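Local coordinates for uncharacterized protein (Bacteroides vulgatus, PDB 4Q88) that is of unknown function but belongs to glycoside hydrolase family 88 and is probably a hydrolase acting on glycosidic substrates, at residues V95-W100 against W139-A144. Residues are numbered along the deposited sequence; the frame is centred on the assembly and turned at random.
Sequences VLFGDW and WHWVDA
Phe97 and the six-membered ring of Trp141 form an offset stack, with centroids 4.7 Å apart and planes at 27°. Phe97 CE1 lies over one indole face and comes 3.3 Å from Trp141 CH2. Ala144 CB lies over the opposite face, near the rim. At the ring edge, Gly98 N is 3.7 Å from Trp141 CH2. Asp99 OD1 also meets this edge, 3.6 Å from Trp141 CZ2, its carboxylate nearly perpendicular to the indole. A water bridges the two residues: it accepts from Trp141 NE1 at 2.8 Å and donates to Asp99 OD1 at 2.5 Å. The segments belong to loops before helices 103-113 and 144-159 in the (alpha/alpha)6 barrel of the six-hairpin glycosidase clan; 98-100 makes a short 3-10 turn and Ala144 begins the second helix. With an alanine at Trp141, Phe97 would probably lose its stacking partner and the water its indole donor. Trp141 CG stands between its backbone N and carbonyl carbon (chi1 79°), which swings the indole across to Phe97. A type I turn from Trp141 to Ala144 brings the methyl under the ring. Further out, Tyr88 packs against Phe97, and Met147 of helix 144-159 touches Asp99.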
loop_
_atom_site.group_PDB
_atom_site.type_symbol
_atom_site.label_atom_id
_atom_site.label_comp_id
_atom_site.label_asym_id
_atom_site.label_seq_id
_atom_site.Cartn_x
_atom_site.Cartn_y
_atom_site.Cartn_z
ATOM N N VAL A 95 0.099 17.545 -9.533
ATOM C CA VAL A 95 0.198 17.743 -8.086
ATOM C C VAL A 95 -0.951 17.058 -7.320
ATOM O O VAL A 95 -0.751 16.617 -6.182
ATOM C CB VAL A 95 0.242 19.222 -7.719
ATOM C CG1 VAL A 95 0.334 19.420 -6.216
ATOM C CG2 VAL A 95 1.441 19.941 -8.380
ATOM N N LEU A 96 -2.139 17.014 -7.926
ATOM C CA LEU A 96 -3.306 16.420 -7.297
ATOM C C LEU A 96 -3.540 14.968 -7.675
ATOM O O LEU A 96 -4.593 14.408 -7.334
ATOM C CB LEU A 96 -4.548 17.260 -7.634
ATOM C CG LEU A 96 -4.483 18.676 -7.051
ATOM C CD1 LEU A 96 -5.722 19.476 -7.428
ATOM C CD2 LEU A 96 -4.278 18.666 -5.538
ATOM N N PHE A 97 -2.565 14.330 -8.329
ATOM C CA PHE A 97 -2.641 12.904 -8.646
ATOM C C PHE A 97 -1.966 12.162 -7.481
ATOM O O PHE A 97 -0.850 12.462 -7.094
ATOM C CB PHE A 97 -1.937 12.658 -9.982
ATOM C CG PHE A 97 -1.883 11.210 -10.385
ATOM C CD1 PHE A 97 -3.033 10.466 -10.468
ATOM C CD2 PHE A 97 -0.677 10.630 -10.709
ATOM C CE1 PHE A 97 -2.976 9.127 -10.862
ATOM C CE2 PHE A 97 -0.607 9.302 -11.067
ATOM C CZ PHE A 97 -1.767 8.548 -11.098
ATOM N N GLY A 98 -2.676 11.234 -6.866
ATOM C CA GLY A 98 -2.246 10.600 -5.619
ATOM C C GLY A 98 -0.903 9.892 -5.681
ATOM O O GLY A 98 -0.210 9.774 -4.705
ATOM N N ASP A 99 -0.457 9.477 -6.865
ATOM C CA ASP A 99 0.884 8.871 -6.958
ATOM C C ASP A 99 1.987 9.921 -6.646
ATOM O O ASP A 99 3.123 9.538 -6.353
ATOM C CB ASP A 99 1.123 8.306 -8.368
ATOM C CG ASP A 99 0.423 7.001 -8.624
ATOM O OD1 ASP A 99 -0.166 6.429 -7.686
ATOM O OD2 ASP A 99 0.518 6.531 -9.813
ATOM N N TRP A 100 1.634 11.224 -6.655
ATOM C CA TRP A 100 2.574 12.298 -6.277
ATOM C C TRP A 100 2.312 12.772 -4.858
ATOM O O TRP A 100 2.877 13.738 -4.398
ATOM C CB TRP A 100 2.460 13.466 -7.241
ATOM C CG TRP A 100 3.190 13.216 -8.524
ATOM C CD1 TRP A 100 2.647 13.117 -9.785
ATOM C CD2 TRP A 100 4.599 13.126 -8.675
ATOM N NE1 TRP A 100 3.654 12.940 -10.705
ATOM C CE2 TRP A 100 4.862 12.939 -10.056
ATOM C CE3 TRP A 100 5.679 13.142 -7.770
ATOM C CZ2 TRP A 100 6.172 12.760 -10.555
ATOM C CZ3 TRP A 100 6.981 12.994 -8.259
ATOM C CH2 TRP A 100 7.216 12.821 -9.645
ATOM N N TRP A 139 -9.901 9.786 -6.175
ATOM C CA TRP A 139 -9.349 8.434 -5.949
ATOM C C TRP A 139 -10.133 7.524 -6.905
ATOM O O TRP A 139 -10.949 6.686 -6.513
ATOM C CB TRP A 139 -9.550 8.029 -4.465
ATOM C CG TRP A 139 -8.809 8.883 -3.524
ATOM C CD1 TRP A 139 -7.833 9.804 -3.829
ATOM C CD2 TRP A 139 -8.943 8.889 -2.115
ATOM N NE1 TRP A 139 -7.367 10.391 -2.681
ATOM C CE2 TRP A 139 -8.055 9.856 -1.618
ATOM C CE3 TRP A 139 -9.766 8.181 -1.213
ATOM C CZ2 TRP A 139 -7.911 10.110 -0.262
ATOM C CZ3 TRP A 139 -9.651 8.482 0.148
ATOM C CH2 TRP A 139 -8.742 9.421 0.605
ATOM N N HIS A 140 -9.863 7.716 -8.180
ATOM C CA HIS A 140 -10.615 7.073 -9.281
ATOM C C HIS A 140 -9.968 5.748 -9.772
ATOM O O HIS A 140 -10.371 5.194 -10.821
ATOM C CB HIS A 140 -10.739 8.050 -10.512
ATOM C CG HIS A 140 -9.434 8.667 -10.938
ATOM N ND1 HIS A 140 -8.597 8.095 -11.868
ATOM C CD2 HIS A 140 -8.831 9.818 -10.561
ATOM C CE1 HIS A 140 -7.515 8.847 -12.016
ATOM N NE2 HIS A 140 -7.647 9.918 -11.254
ATOM N N TRP A 141 -8.948 5.276 -9.043
ATOM C CA TRP A 141 -8.291 3.975 -9.289
ATOM C C TRP A 141 -7.997 3.379 -7.925
ATOM O O TRP A 141 -7.717 4.137 -6.970
ATOM C CB TRP A 141 -7.087 4.116 -10.239
ATOM C CG TRP A 141 -5.852 4.625 -9.638
ATOM C CD1 TRP A 141 -4.709 3.911 -9.430
ATOM C CD2 TRP A 141 -5.576 5.973 -9.194
ATOM N NE1 TRP A 141 -3.737 4.728 -8.847
ATOM C CE2 TRP A 141 -4.268 5.978 -8.658
ATOM C CE3 TRP A 141 -6.334 7.147 -9.124
ATOM C CZ2 TRP A 141 -3.700 7.107 -8.082
ATOM C CZ3 TRP A 141 -5.776 8.264 -8.528
ATOM C CH2 TRP A 141 -4.460 8.242 -8.046
ATOM N N VAL A 142 -8.114 2.061 -7.770
ATOM C CA VAL A 142 -8.126 1.511 -6.412
ATOM C C VAL A 142 -6.796 1.731 -5.666
ATOM O O VAL A 142 -6.797 1.928 -4.451
ATOM C CB VAL A 142 -8.535 0.030 -6.395
ATOM C CG1 VAL A 142 -7.430 -0.844 -6.962
ATOM C CG2 VAL A 142 -8.859 -0.432 -4.970
ATOM N N ASP A 143 -5.685 1.783 -6.409
ATOM C CA ASP A 143 -4.362 1.916 -5.804
ATOM C C ASP A 143 -4.263 3.234 -4.970
ATOM O O ASP A 143 -3.479 3.338 -4.024
ATOM C CB ASP A 143 -3.223 1.913 -6.808
ATOM C CG ASP A 143 -3.367 0.938 -7.965
ATOM O OD1 ASP A 143 -4.470 0.605 -8.415
ATOM O OD2 ASP A 143 -2.326 0.606 -8.510
ATOM N N ALA A 144 -5.067 4.233 -5.338
ATOM C CA ALA A 144 -5.116 5.527 -4.680
ATOM C C ALA A 144 -5.393 5.384 -3.219
ATOM O O ALA A 144 -4.943 6.220 -2.416
ATOM C CB ALA A 144 -6.187 6.424 -5.264
HETATM O O HOH W 1 -1.184 4.172 -7.864
#